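Local atomic coordinates of L-ribulose 3-epimerase (PDB entry 3VYL), a protein that catalyses the epimerisation of ketoses at C3, interconverting L-ribulose and L-xylulose with high efficiency, and binds a manganese(II) ion. Residues A2-H7 and A30-I35; L146-R151 and L177-F182; V205-S210 and D236-E241; E209-F214 and R260-D265. All coordinates share one frame; numbering follows the deposited sequence.

Interaction 1: residues A2-H7 and A30-I35; sequences ARIGIH and AGFDLI
F32 packs its side chain against I4, G5 and I6 of the 2-7 segment. Its CB starts close to the backbone, 3.7 Å from I4 O, and chi1 of -71° sets CG anti to the carbonyl carbon, which swings the ring toward I6. CG then lies 4.0 Å from I6 CB, which sits over one ring face in a CH-pi contact. On one flank CD1 and CE1 approach G5 O and the CG2 methyl of I4, the CD1 to I4 CG2 distance being 4.1 Å. On the other flank CE2 reaches I6 CD1 at 4.0 Å. A flat aromatic suits this buried place, where it offers a face to I6 and its CD1 to the I4 methyl.

The next residue binds through its backbone: D33 N donates to I4 O at 3.1 Å with an N-H...O angle of 164°, and L34 N adds a weak bond to the same oxygen. R3 NE gives a bond to D33 O, 3.3 Å long and approached from above the carbonyl plane. G5 suits its position because a CB there would collide with L34 CD2. G31, at positive phi, ends helix 17-30 in a Schellman motif and turns the chain toward strand 34-37. The whole is the beta-alpha-beta unit that joins the first and second strands of a TIM barrel.

Interaction 2: residues L146-R151 and L177-F182; sequences LEIVNR and LHLDTF. With MN (manganese (II) ion), chain I.
E147 and D180 both place CG anti to the backbone N, with chi1 of -161° and -179°, a torsion that lets their carboxylates converge on one manganese ion. E147 stays extended beyond CG, the length needed for OE2 to bind the metal at 2.1 Å; the shorter D180, two residues on from H178 in its strand, brings OD2 to it at 2.1 Å as well. The two carboxylates are nearly coplanar, and acidic oxygens suit a divalent cation, which would offset their mutual repulsion.

H178 supports the longer arm. E147 CG sits over one face of its imidazole, 3.7 Å from the ring centroid, and the carboxylate stacks at 25° to the ring. An alanine at H178 would remove this flat surface, and the E147 carboxylate would probably be less firmly held and freer to turn at the metal.

The parallel strands are joined by H178 N to L146 O at 2.8 Å and by I148 N to H178 O at 3.0 Å. Where they diverge, water 1 bridges the gap, accepting from D180 N and lying 2.7 Å from I148 O. Behind the sheet, I148 CD1 packs on L177 CD2 at 3.8 Å. L146 and L177 rest there on helix 160-170, the connection between these neighbouring barrel strands, while E147 and V149 touch H183 of helix 181-187, which D180 precedes as N-cap.

Interaction 3: residues V205-S210 and D236-E241; sequences VHIGES and DDLSFE. With MN (manganese (II) ion), chain I.
The H206 ring has the E241 carboxylate over one face, offset toward the rim, with the two planes 49° apart. Both groups bind the same manganese ion, H206 through ND1 at 2.2 Å and E241 through OE2 at 2.4 Å. E241 OE1 accepts from water 2 at 2.7 Å, and that water is itself a metal ligand. The second nitrogen of the ring is held too: NE2 bonds to E36 OE1, a second-shell carboxylate that would fix the ring's rotation.

The strands run parallel and are tied by S239 N to V205 O at 2.8 Å, I207 N to S239 O at 2.7 Å and E241 N to I207 O at 2.9 Å. Small S239 fits beside the histidine, its OG bonded to Y204 OH. On the other face, I207 CG1 meets L238 CD1 at 3.9 Å, branched apolar groups that fill the layer between sheet and helices. There I207 and L238 pack on I277 of helix 266-292, I207 also touches F222 of helix 222-231, and F240 N-terminal to E241 lies against L269.

Interaction 4: residues E209-F214 and R260-D265; sequences ESHRGF and RNLWTD
H211 to F214 run beside R260 to W263 with directions only 18° apart, G213 and L262 coming nearest with CA atoms 5.4 Å apart, just after a type I turn from E209 to R212. No hydrogen bond crosses, and side-chain packing carries the contact. L262 brings CD2 over one face of the H211 ring, 3.5 Å from CG, an apolar methyl on a flat surface. ND1 accepts from G213 N, which lies in the ring plane, at 3.1 Å, and NE2 bonds to T217 O, so both nitrogens hold the ring. An alanine at H211 would probably leave G213 N and T217 O without these partners and L262 CD2 without its platform.

G213 suits its place because a CB would run into L262 CD2. Beyond it, F214 CE1 touches W263 CB at 3.7 Å, and the indole turns its edge to G213 CA while NE1 bonds to S242 OG. R260, with L262 CD1 over its guanidinium, forms a salt bridge with E187 of the second subunit. H211 and L262 also pack on L290 of the third subunit. This is loop-to-loop packing on the side of the TIM barrel where the strands end, the side that carries the metal site, built into the subunit interfaces.

Interactions 1, 2 and 3 belong to one closed parallel barrel. Interaction 1 meets interaction 3 where the first and eighth strands join: G5 N lies 2.8 Å from L238 O and R3 N 2.6 Å from D237 OD1, both probable hydrogen bonds. Interactions 2 and 3, their centres about 10 Å apart, each supply two ligands to the manganese ion and share water 2; T181 OG1, 2.7 Å from G208 O, ties them further. H7 of interaction 1 brings its side chain to about 6 Å from the ion. Interaction 4 shares E209 and S210 with interaction 3, and its R212 reaches back to the site, making a cation-pi contact with F182 and a long, weak ion pair with E241.

Interaction 1: residues A2-H7 and A30-I35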
loop_
_atom_site.group_PDB
_atom_site.type_symbol
_atom_site.label_atom_id
_atom_site.label_comp_id
_atom_site.label_asym_id
_atom_site.label_seq_id
_atom_site.Cartn_x
_atom_site.Cartn_y
_atom_site.Cartn_z
ATOM N N ALA A 2 0.429 -22.020 19.109
ATOM C CA ALA A 2 0.747 -22.071 17.712
ATOM C C ALA A 2 2.218 -22.073 17.391
ATOM O O ALA A 2 3.032 -21.528 18.097
ATOM C CB ALA A 2 0.058 -20.956 17.019
ATOM N N ARG A 3 2.514 -22.664 16.253
ATOM C CA ARG A 3 3.856 -22.865 15.809
ATOM C C ARG A 3 4.116 -22.020 14.637
ATOM O O ARG A 3 3.236 -21.672 13.953
ATOM C CB ARG A 3 4.052 -24.319 15.451
ATOM C CG ARG A 3 4.545 -25.105 16.627
ATOM C CD ARG A 3 5.128 -24.071 17.542
ATOM N NE ARG A 3 6.093 -24.598 18.462
ATOM C CZ ARG A 3 5.925 -24.618 19.770
ATOM N NH1 ARG A 3 4.812 -24.162 20.308
ATOM N NH2 ARG A 3 6.879 -25.094 20.536
ATOM N N ILE A 4 5.343 -21.622 14.459
ATOM C CA ILE A 4 5.731 -20.964 13.259
ATOM C C ILE A 4 6.639 -21.933 12.593
ATOM O O ILE A 4 7.663 -22.286 13.093
ATOM C CB ILE A 4 6.437 -19.662 13.549
ATOM C CG1 ILE A 4 5.489 -18.763 14.291
ATOM C CG2 ILE A 4 6.805 -18.960 12.281
ATOM C CD1 ILE A 4 5.801 -17.320 14.131
ATOM N N GLY A 5 6.208 -22.395 11.457
ATOM C CA GLY A 5 6.953 -23.425 10.754
ATOM C C GLY A 5 7.689 -22.998 9.501
ATOM O O GLY A 5 7.717 -21.822 9.131
ATOM N N ILE A 6 8.282 -23.989 8.847
ATOM C CA ILE A 6 9.011 -23.817 7.596
ATOM C C ILE A 6 8.896 -25.144 6.838
ATOM O O ILE A 6 8.863 -26.211 7.446
ATOM C CB ILE A 6 10.484 -23.419 7.867
ATOM C CG1 ILE A 6 11.215 -23.051 6.567
ATOM C CG2 ILE A 6 11.217 -24.510 8.646
ATOM C CD1 ILE A 6 12.582 -22.429 6.777
ATOM N N HIS A 7 8.805 -25.079 5.517
ATOM C CA HIS A 7 8.705 -26.279 4.696
ATOM C C HIS A 7 10.057 -26.921 4.542
ATOM O O HIS A 7 11.043 -26.243 4.257
ATOM C CB HIS A 7 8.130 -25.939 3.332
ATOM C CG HIS A 7 7.585 -27.132 2.593
ATOM N ND1 HIS A 7 6.280 -27.257 2.284
ATOM C CD2 HIS A 7 8.216 -28.279 2.117
ATOM C CE1 HIS A 7 6.083 -28.424 1.642
ATOM N NE2 HIS A 7 7.271 -29.048 1.542
ATOM N N ALA A 30 17.504 -21.661 12.708
ATOM C CA ALA A 30 16.809 -20.546 12.077
ATOM C C ALA A 30 15.761 -19.925 13.003
ATOM O O ALA A 30 15.318 -18.803 12.777
ATOM C CB ALA A 30 16.170 -21.005 10.775
ATOM N N GLY A 31 15.360 -20.664 14.032
ATOM C CA GLY A 31 14.430 -20.149 15.034
ATOM C C GLY A 31 12.984 -20.573 14.866
ATOM O O GLY A 31 12.097 -20.044 15.527
ATOM N N PHE A 32 12.743 -21.532 13.984
ATOM C CA PHE A 32 11.395 -22.016 13.745
ATOM C C PHE A 32 11.088 -23.123 14.727
ATOM O O PHE A 32 12.002 -23.689 15.305
ATOM C CB PHE A 32 11.275 -22.521 12.306
ATOM C CG PHE A 32 11.294 -21.425 11.284
ATOM C CD1 PHE A 32 10.102 -20.870 10.825
ATOM C CD2 PHE A 32 12.502 -20.931 10.792
ATOM C CE1 PHE A 32 10.114 -19.848 9.887
ATOM C CE2 PHE A 32 12.525 -19.909 9.855
ATOM C CZ PHE A 32 11.331 -19.368 9.397
ATOM N N ASP A 33 9.815 -23.442 14.930
ATOM C CA ASP A 33 9.480 -24.535 15.837
ATOM C C ASP A 33 8.393 -25.472 15.312
ATOM O O ASP A 33 7.725 -26.178 16.074
ATOM C CB ASP A 33 9.199 -24.032 17.261
ATOM C CG ASP A 33 8.326 -22.796 17.285
ATOM O OD1 ASP A 33 7.229 -22.829 16.676
ATOM O OD2 ASP A 33 8.745 -21.796 17.922
ATOM N N LEU A 34 8.238 -25.485 13.995
ATOM C CA LEU A 34 7.541 -26.576 13.323
ATOM C C LEU A 34 8.318 -26.945 12.057
ATOM O O LEU A 34 9.125 -26.143 11.561
ATOM C CB LEU A 34 6.100 -26.189 13.008
ATOM C CG LEU A 34 5.192 -27.244 12.377
ATOM C CD1 LEU A 34 3.817 -27.207 13.018
ATOM C CD2 LEU A 34 5.082 -27.021 10.871
ATOM N N ILE A 35 8.102 -28.170 11.573
ATOM C CA ILE A 35 8.628 -28.612 10.282
ATOM C C ILE A 35 7.510 -29.223 9.459
ATOM O O ILE A 35 6.700 -30.002 9.968
ATOM C CB ILE A 35 9.845 -29.585 10.413
ATOM C CG1 ILE A 35 10.535 -29.827 9.054
ATOM C CG2 ILE A 35 9.451 -30.916 11.048
ATOM C CD1 ILE A 35 11.262 -28.627 8.486
#

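Interaction 2: residues L146-R151 and L177-F182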
loop_
_atom_site.group_PDB
_atom_site.type_symbol
_atom_site.label_atom_id
_atom_site.label_comp_id
_atom_site.label_asym_id
_atom_site.label_seq_id
_atom_site.Cartn_x
_atom_site.Cartn_y
_atom_site.Cartn_z
ATOM N N LEU A 146 -7.545 -28.162 3.451
ATOM C CA LEU A 146 -7.582 -28.072 2.001
ATOM C C LEU A 146 -6.818 -26.858 1.478
ATOM O O LEU A 146 -7.256 -25.727 1.714
ATOM C CB LEU A 146 -9.039 -27.975 1.570
ATOM C CG LEU A 146 -9.788 -29.240 1.156
ATOM C CD1 LEU A 146 -9.496 -30.451 2.034
ATOM C CD2 LEU A 146 -11.273 -28.941 1.091
ATOM N N GLU A 147 -5.687 -27.070 0.783
ATOM C CA GLU A 147 -4.947 -25.922 0.234
ATOM C C GLU A 147 -5.657 -25.340 -0.960
ATOM O O GLU A 147 -6.073 -26.053 -1.881
ATOM C CB GLU A 147 -3.467 -26.180 -0.086
ATOM C CG GLU A 147 -2.671 -24.871 -0.185
ATOM C CD GLU A 147 -1.167 -25.024 -0.393
ATOM O OE1 GLU A 147 -0.650 -26.153 -0.394
ATOM O OE2 GLU A 147 -0.479 -23.996 -0.558
ATOM N N ILE A 148 -5.814 -24.025 -0.893
ATOM C CA ILE A 148 -6.418 -23.221 -1.938
ATOM C C ILE A 148 -5.281 -22.683 -2.792
ATOM O O ILE A 148 -4.383 -22.013 -2.285
ATOM C CB ILE A 148 -7.190 -22.055 -1.312
ATOM C CG1 ILE A 148 -8.158 -22.578 -0.246
ATOM C CG2 ILE A 148 -7.903 -21.241 -2.382
ATOM C CD1 ILE A 148 -9.226 -23.538 -0.753
ATOM N N VAL A 149 -5.316 -22.987 -4.084
ATOM C CA VAL A 149 -4.181 -22.684 -4.958
ATOM C C VAL A 149 -4.584 -21.926 -6.216
ATOM O O VAL A 149 -5.774 -21.830 -6.541
ATOM C CB VAL A 149 -3.358 -23.954 -5.321
ATOM C CG1 VAL A 149 -2.757 -24.575 -4.067
ATOM C CG2 VAL A 149 -4.201 -24.968 -6.064
ATOM N N ASN A 150 -3.585 -21.399 -6.921
ATOM C CA ASN A 150 -3.838 -20.609 -8.113
ATOM C C ASN A 150 -4.280 -21.467 -9.293
ATOM O O ASN A 150 -4.039 -22.675 -9.323
ATOM C CB ASN A 150 -2.608 -19.759 -8.455
ATOM C CG ASN A 150 -1.478 -20.573 -9.049
ATOM O OD1 ASN A 150 -1.554 -21.008 -10.203
ATOM N ND2 ASN A 150 -0.420 -20.775 -8.270
ATOM N N ARG A 151 -4.923 -20.822 -10.262
ATOM C CA ARG A 151 -5.485 -21.475 -11.442
ATOM C C ARG A 151 -4.573 -22.494 -12.127
ATOM O O ARG A 151 -5.064 -23.482 -12.660
ATOM C CB ARG A 151 -5.902 -20.424 -12.453
ATOM C CG ARG A 151 -4.793 -19.471 -12.847
ATOM C CD ARG A 151 -5.370 -18.209 -13.435
ATOM N NE ARG A 151 -6.183 -17.472 -12.465
ATOM C CZ ARG A 151 -6.814 -16.336 -12.741
ATOM N NH1 ARG A 151 -6.735 -15.804 -13.965
ATOM N NH2 ARG A 151 -7.523 -15.732 -11.797
ATOM N N LEU A 177 -9.579 -24.942 6.026
ATOM C CA LEU A 177 -8.875 -24.285 4.926
ATOM C C LEU A 177 -7.390 -24.130 5.184
ATOM O O LEU A 177 -6.955 -23.822 6.305
ATOM C CB LEU A 177 -9.465 -22.909 4.616
ATOM C CG LEU A 177 -10.852 -22.824 3.999
ATOM C CD1 LEU A 177 -11.242 -21.357 3.926
ATOM C CD2 LEU A 177 -10.897 -23.485 2.628
ATOM N N HIS A 178 -6.627 -24.347 4.117
ATOM C CA HIS A 178 -5.209 -24.083 4.090
ATOM C C HIS A 178 -5.044 -22.990 3.082
ATOM O O HIS A 178 -5.219 -23.193 1.878
ATOM C CB HIS A 178 -4.455 -25.358 3.718
ATOM C CG HIS A 178 -2.954 -25.181 3.570
ATOM N ND1 HIS A 178 -2.163 -26.144 3.052
ATOM C CD2 HIS A 178 -2.121 -24.105 3.858
ATOM C CE1 HIS A 178 -0.893 -25.716 3.026
ATOM N NE2 HIS A 178 -0.864 -24.469 3.511
ATOM N N LEU A 179 -4.761 -21.796 3.585
ATOM C CA LEU A 179 -4.545 -20.619 2.749
ATOM C C LEU A 179 -3.045 -20.346 2.518
ATOM O O LEU A 179 -2.204 -20.582 3.406
ATOM C CB LEU A 179 -5.226 -19.408 3.388
ATOM C CG LEU A 179 -6.742 -19.477 3.602
ATOM C CD1 LEU A 179 -7.232 -18.164 4.185
ATOM C CD2 LEU A 179 -7.507 -19.791 2.326
ATOM N N ASP A 180 -2.711 -19.845 1.332
ATOM C CA ASP A 180 -1.317 -19.588 0.981
ATOM C C ASP A 180 -1.194 -18.207 0.318
ATOM O O ASP A 180 -1.723 -17.977 -0.770
ATOM C CB ASP A 180 -0.813 -20.720 0.073
ATOM C CG ASP A 180 0.642 -20.562 -0.342
ATOM O OD1 ASP A 180 1.072 -19.425 -0.619
ATOM O OD2 ASP A 180 1.353 -21.594 -0.433
ATOM N N THR A 181 -0.485 -17.296 0.979
ATOM C CA THR A 181 -0.391 -15.917 0.527
ATOM C C THR A 181 0.046 -15.779 -0.941
ATOM O O THR A 181 -0.516 -14.974 -1.689
ATOM C CB THR A 181 0.518 -15.099 1.442
ATOM O OG1 THR A 181 1.839 -15.638 1.397
ATOM C CG2 THR A 181 0.010 -15.138 2.883
ATOM N N PHE A 182 1.015 -16.592 -1.360
ATOM C CA PHE A 182 1.432 -16.659 -2.763
ATOM C C PHE A 182 0.257 -16.956 -3.717
ATOM O O PHE A 182 0.114 -16.314 -4.751
ATOM C CB PHE A 182 2.566 -17.678 -2.946
ATOM C CG PHE A 182 2.803 -18.064 -4.383
ATOM C CD1 PHE A 182 3.536 -17.236 -5.225
ATOM C CD2 PHE A 182 2.259 -19.241 -4.905
ATOM C CE1 PHE A 182 3.735 -17.578 -6.542
ATOM C CE2 PHE A 182 2.459 -19.581 -6.223
ATOM C CZ PHE A 182 3.199 -18.750 -7.040
HETATM MN MN MN I . 1.533 -23.615 -0.093
HETATM O O HOH W 1 -4.527 -19.877 -0.684
HETATM O O HOH W 2 2.086 -24.854 -2.036
#

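Interaction 3: residues V205-S210 and D236-E241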
loop_
_atom_site.group_PDB
_atom_site.type_symbol
_atom_site.label_atom_id
_atom_site.label_comp_id
_atom_site.label_asym_id
_atom_site.label_seq_id
_atom_site.Cartn_x
_atom_site.Cartn_y
_atom_site.Cartn_z
ATOM N N VAL A 205 -1.757 -21.914 7.485
ATOM C CA VAL A 205 -1.362 -20.821 6.587
ATOM C C VAL A 205 0.067 -20.970 6.063
ATOM O O VAL A 205 0.991 -21.260 6.832
ATOM C CB VAL A 205 -1.528 -19.431 7.264
ATOM C CG1 VAL A 205 -0.807 -18.345 6.472
ATOM C CG2 VAL A 205 -3.004 -19.088 7.433
ATOM N N HIS A 206 0.246 -20.763 4.759
ATOM C CA HIS A 206 1.587 -20.618 4.195
ATOM C C HIS A 206 1.919 -19.179 3.960
ATOM O O HIS A 206 1.200 -18.470 3.260
ATOM C CB HIS A 206 1.719 -21.366 2.879
ATOM C CG HIS A 206 2.046 -22.833 3.022
ATOM N ND1 HIS A 206 1.723 -23.737 2.074
ATOM C CD2 HIS A 206 2.684 -23.539 4.042
ATOM C CE1 HIS A 206 2.133 -24.961 2.466
ATOM N NE2 HIS A 206 2.715 -24.838 3.672
ATOM N N ILE A 207 3.020 -18.733 4.543
ATOM C CA ILE A 207 3.584 -17.436 4.236
ATOM C C ILE A 207 4.602 -17.600 3.105
ATOM O O ILE A 207 5.588 -18.314 3.244
ATOM C CB ILE A 207 4.233 -16.812 5.491
ATOM C CG1 ILE A 207 3.173 -16.585 6.574
ATOM C CG2 ILE A 207 4.952 -15.506 5.169
ATOM C CD1 ILE A 207 1.971 -15.757 6.153
ATOM N N GLY A 208 4.342 -16.946 1.979
ATOM C CA GLY A 208 5.240 -16.977 0.836
ATOM C C GLY A 208 5.087 -15.693 0.054
ATOM O O GLY A 208 3.984 -15.205 -0.101
ATOM N N GLU A 209 6.193 -15.140 -0.429
ATOM C CA GLU A 209 6.168 -13.901 -1.203
ATOM C C GLU A 209 5.586 -14.119 -2.618
ATOM O O GLU A 209 5.499 -15.253 -3.092
ATOM C CB GLU A 209 7.580 -13.304 -1.266
ATOM C CG GLU A 209 7.684 -11.967 -1.985
ATOM C CD GLU A 209 6.785 -10.910 -1.379
ATOM O OE1 GLU A 209 5.579 -10.873 -1.722
ATOM O OE2 GLU A 209 7.309 -10.112 -0.566
ATOM N N SER A 210 5.188 -13.030 -3.278
ATOM C CA SER A 210 4.578 -13.079 -4.607
ATOM C C SER A 210 5.383 -13.891 -5.635
ATOM O O SER A 210 4.812 -14.617 -6.443
ATOM C CB SER A 210 4.301 -11.661 -5.113
ATOM O OG SER A 210 5.466 -10.831 -5.060
ATOM N N ASP A 236 -3.481 -20.477 15.267
ATOM C CA ASP A 236 -3.002 -21.770 14.792
ATOM C C ASP A 236 -1.681 -21.615 14.038
ATOM O O ASP A 236 -1.113 -20.522 13.976
ATOM C CB ASP A 236 -4.070 -22.461 13.932
ATOM C CG ASP A 236 -4.166 -23.954 14.207
ATOM O OD1 ASP A 236 -3.117 -24.604 14.432
ATOM O OD2 ASP A 236 -5.294 -24.484 14.198
ATOM N N ASP A 237 -1.183 -22.715 13.484
ATOM C CA ASP A 237 0.140 -22.734 12.859
ATOM C C ASP A 237 0.185 -22.012 11.507
ATOM O O ASP A 237 -0.810 -21.955 10.768
ATOM C CB ASP A 237 0.631 -24.176 12.668
ATOM C CG ASP A 237 0.679 -24.970 13.964
ATOM O OD1 ASP A 237 1.046 -24.413 15.026
ATOM O OD2 ASP A 237 0.367 -26.178 13.902
ATOM N N LEU A 238 1.356 -21.467 11.196
ATOM C CA LEU A 238 1.627 -20.968 9.859
ATOM C C LEU A 238 3.087 -21.194 9.512
ATOM O O LEU A 238 3.951 -21.163 10.396
ATOM C CB LEU A 238 1.243 -19.491 9.716
ATOM C CG LEU A 238 1.804 -18.440 10.666
ATOM C CD1 LEU A 238 3.184 -17.983 10.222
ATOM C CD2 LEU A 238 0.841 -17.265 10.681
ATOM N N SER A 239 3.368 -21.415 8.232
ATOM C CA SER A 239 4.731 -21.742 7.836
ATOM C C SER A 239 5.241 -20.974 6.650
ATOM O O SER A 239 4.486 -20.647 5.740
ATOM C CB SER A 239 4.863 -23.230 7.563
ATOM O OG SER A 239 4.821 -23.901 8.794
ATOM N N PHE A 240 6.542 -20.716 6.678
ATOM C CA PHE A 240 7.252 -20.080 5.587
ATOM C C PHE A 240 7.495 -21.072 4.457
ATOM O O PHE A 240 7.827 -22.226 4.706
ATOM C CB PHE A 240 8.575 -19.531 6.112
ATOM C CG PHE A 240 9.482 -18.997 5.044
ATOM C CD1 PHE A 240 9.030 -18.037 4.128
ATOM C CD2 PHE A 240 10.799 -19.430 4.967
ATOM C CE1 PHE A 240 9.875 -17.528 3.161
ATOM C CE2 PHE A 240 11.642 -18.927 3.994
ATOM C CZ PHE A 240 11.181 -17.971 3.094
ATOM N N GLU A 241 7.347 -20.608 3.220
ATOM C CA GLU A 241 7.430 -21.460 2.024
ATOM C C GLU A 241 8.213 -20.710 0.927
ATOM O O GLU A 241 7.901 -19.569 0.592
ATOM C CB GLU A 241 6.011 -21.810 1.547
ATOM C CG GLU A 241 5.870 -23.045 0.666
ATOM C CD GLU A 241 4.449 -23.260 0.132
ATOM O OE1 GLU A 241 4.211 -24.285 -0.535
ATOM O OE2 GLU A 241 3.551 -22.430 0.354
HETATM MN MN MN I . 1.533 -23.615 -0.093
HETATM O O HOH W 3 8.407 -17.085 -0.310
HETATM O O HOH W 2 2.086 -24.854 -2.036
#

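Interaction 4: residues E209-F214 and R260-D265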
loop_
_atom_site.group_PDB
_atom_site.type_symbol
_atom_site.label_atom_id
_atom_site.label_comp_id
_atom_site.label_asym_id
_atom_site.label_seq_id
_atom_site.Cartn_x
_atom_site.Cartn_y
_atom_site.Cartn_z
ATOM N N GLU A 209 6.193 -15.140 -0.429
ATOM C CA GLU A 209 6.168 -13.901 -1.203
ATOM C C GLU A 209 5.586 -14.119 -2.618
ATOM O O GLU A 209 5.499 -15.253 -3.092
ATOM C CB GLU A 209 7.580 -13.304 -1.266
ATOM C CG GLU A 209 7.684 -11.967 -1.985
ATOM C CD GLU A 209 6.785 -10.910 -1.379
ATOM O OE1 GLU A 209 5.579 -10.873 -1.722
ATOM O OE2 GLU A 209 7.309 -10.112 -0.566
ATOM N N SER A 210 5.188 -13.030 -3.278
ATOM C CA SER A 210 4.578 -13.079 -4.607
ATOM C C SER A 210 5.383 -13.891 -5.635
ATOM O O SER A 210 4.812 -14.617 -6.443
ATOM C CB SER A 210 4.301 -11.661 -5.113
ATOM O OG SER A 210 5.466 -10.831 -5.060
ATOM N N HIS A 211 6.709 -13.778 -5.607
ATOM C CA HIS A 211 7.548 -14.592 -6.496
ATOM C C HIS A 211 8.126 -15.808 -5.825
ATOM O O HIS A 211 8.934 -16.510 -6.427
ATOM C CB HIS A 211 8.668 -13.763 -7.097
ATOM C CG HIS A 211 9.350 -12.857 -6.110
ATOM N ND1 HIS A 211 9.841 -13.301 -4.940
ATOM C CD2 HIS A 211 9.623 -11.493 -6.161
ATOM C CE1 HIS A 211 10.396 -12.277 -4.271
ATOM N NE2 HIS A 211 10.259 -11.168 -5.019
ATOM N N ARG A 212 7.719 -16.054 -4.574
ATOM C CA ARG A 212 8.163 -17.194 -3.771
ATOM C C ARG A 212 9.614 -17.106 -3.291
ATOM O O ARG A 212 10.195 -18.103 -2.878
ATOM C CB ARG A 212 7.891 -18.520 -4.498
ATOM C CG ARG A 212 6.700 -19.301 -3.972
ATOM C CD ARG A 212 6.057 -20.114 -5.092
ATOM N NE ARG A 212 5.062 -21.126 -4.670
ATOM C CZ ARG A 212 4.654 -21.321 -3.422
ATOM N NH1 ARG A 212 5.141 -20.570 -2.436
ATOM N NH2 ARG A 212 3.747 -22.255 -3.161
ATOM N N GLY A 213 10.197 -15.917 -3.328
ATOM C CA GLY A 213 11.547 -15.728 -2.793
ATOM C C GLY A 213 11.555 -15.191 -1.374
ATOM O O GLY A 213 10.698 -15.551 -0.564
ATOM N N PHE A 214 12.526 -14.331 -1.073
ATOM C CA PHE A 214 12.581 -13.667 0.226
ATOM C C PHE A 214 11.279 -12.901 0.493
ATOM O O PHE A 214 10.735 -12.219 -0.394
ATOM C CB PHE A 214 13.728 -12.655 0.280
ATOM C CG PHE A 214 15.060 -13.221 0.696
ATOM C CD1 PHE A 214 15.964 -13.702 -0.254
ATOM C CD2 PHE A 214 15.453 -13.205 2.026
ATOM C CE1 PHE A 214 17.216 -14.185 0.129
ATOM C CE2 PHE A 214 16.704 -13.688 2.414
ATOM C CZ PHE A 214 17.587 -14.174 1.467
ATOM N N ARG A 260 13.994 -20.176 -12.107
ATOM C CA ARG A 260 15.060 -19.314 -11.668
ATOM C C ARG A 260 15.045 -19.329 -10.164
ATOM O O ARG A 260 13.990 -19.474 -9.542
ATOM C CB ARG A 260 14.900 -17.886 -12.222
ATOM C CG ARG A 260 13.654 -17.164 -11.767
ATOM C CD ARG A 260 13.344 -15.920 -12.578
ATOM N NE ARG A 260 12.100 -15.345 -12.070
ATOM C CZ ARG A 260 12.019 -14.265 -11.298
ATOM N NH1 ARG A 260 13.110 -13.582 -10.975
ATOM N NH2 ARG A 260 10.837 -13.856 -10.879
ATOM N N ASN A 261 16.222 -19.219 -9.573
ATOM C CA ASN A 261 16.311 -19.243 -8.139
ATOM C C ASN A 261 16.658 -17.876 -7.574
ATOM O O ASN A 261 17.599 -17.196 -8.028
ATOM C CB ASN A 261 17.262 -20.347 -7.676
ATOM C CG ASN A 261 16.733 -21.732 -8.001
ATOM O OD1 ASN A 261 15.522 -21.974 -7.927
ATOM N ND2 ASN A 261 17.630 -22.648 -8.361
ATOM N N LEU A 262 15.863 -17.483 -6.586
ATOM C CA LEU A 262 15.882 -16.134 -6.057
ATOM C C LEU A 262 16.799 -15.990 -4.851
ATOM O O LEU A 262 17.070 -14.883 -4.400
ATOM C CB LEU A 262 14.453 -15.705 -5.721
ATOM C CG LEU A 262 13.648 -15.211 -6.924
ATOM C CD1 LEU A 262 13.384 -16.318 -7.931
ATOM C CD2 LEU A 262 12.337 -14.620 -6.436
ATOM N N TRP A 263 17.264 -17.124 -4.341
ATOM C CA TRP A 263 18.224 -17.161 -3.255
ATOM C C TRP A 263 19.175 -18.303 -3.457
ATOM O O TRP A 263 18.924 -19.206 -4.255
ATOM C CB TRP A 263 17.512 -17.284 -1.902
ATOM C CG TRP A 263 16.498 -18.403 -1.842
ATOM C CD1 TRP A 263 15.137 -18.322 -2.105
ATOM C CD2 TRP A 263 16.734 -19.815 -1.499
ATOM N NE1 TRP A 263 14.530 -19.544 -1.949
ATOM C CE2 TRP A 263 15.424 -20.483 -1.595
ATOM C CE3 TRP A 263 17.851 -20.567 -1.125
ATOM C CZ2 TRP A 263 15.264 -21.837 -1.331
ATOM C CZ3 TRP A 263 17.674 -21.941 -0.870
ATOM C CH2 TRP A 263 16.415 -22.556 -0.974
ATOM N N THR A 264 20.279 -18.263 -2.717
ATOM C CA THR A 264 21.320 -19.295 -2.752
ATOM C C THR A 264 21.615 -19.745 -1.339
ATOM O O THR A 264 21.989 -20.887 -1.111
ATOM C CB THR A 264 22.626 -18.747 -3.340
ATOM O OG1 THR A 264 22.880 -17.440 -2.792
ATOM C CG2 THR A 264 22.539 -18.643 -4.861
ATOM N N ASP A 265 21.432 -18.833 -0.389
ATOM C CA ASP A 265 21.764 -19.073 1.008
ATOM C C ASP A 265 20.487 -19.246 1.819
ATOM O O ASP A 265 19.876 -18.262 2.246
ATOM C CB ASP A 265 22.591 -17.896 1.532
ATOM C CG ASP A 265 22.976 -18.038 2.994
ATOM O OD1 ASP A 265 23.570 -17.072 3.516
ATOM O OD2 ASP A 265 22.693 -19.088 3.623
#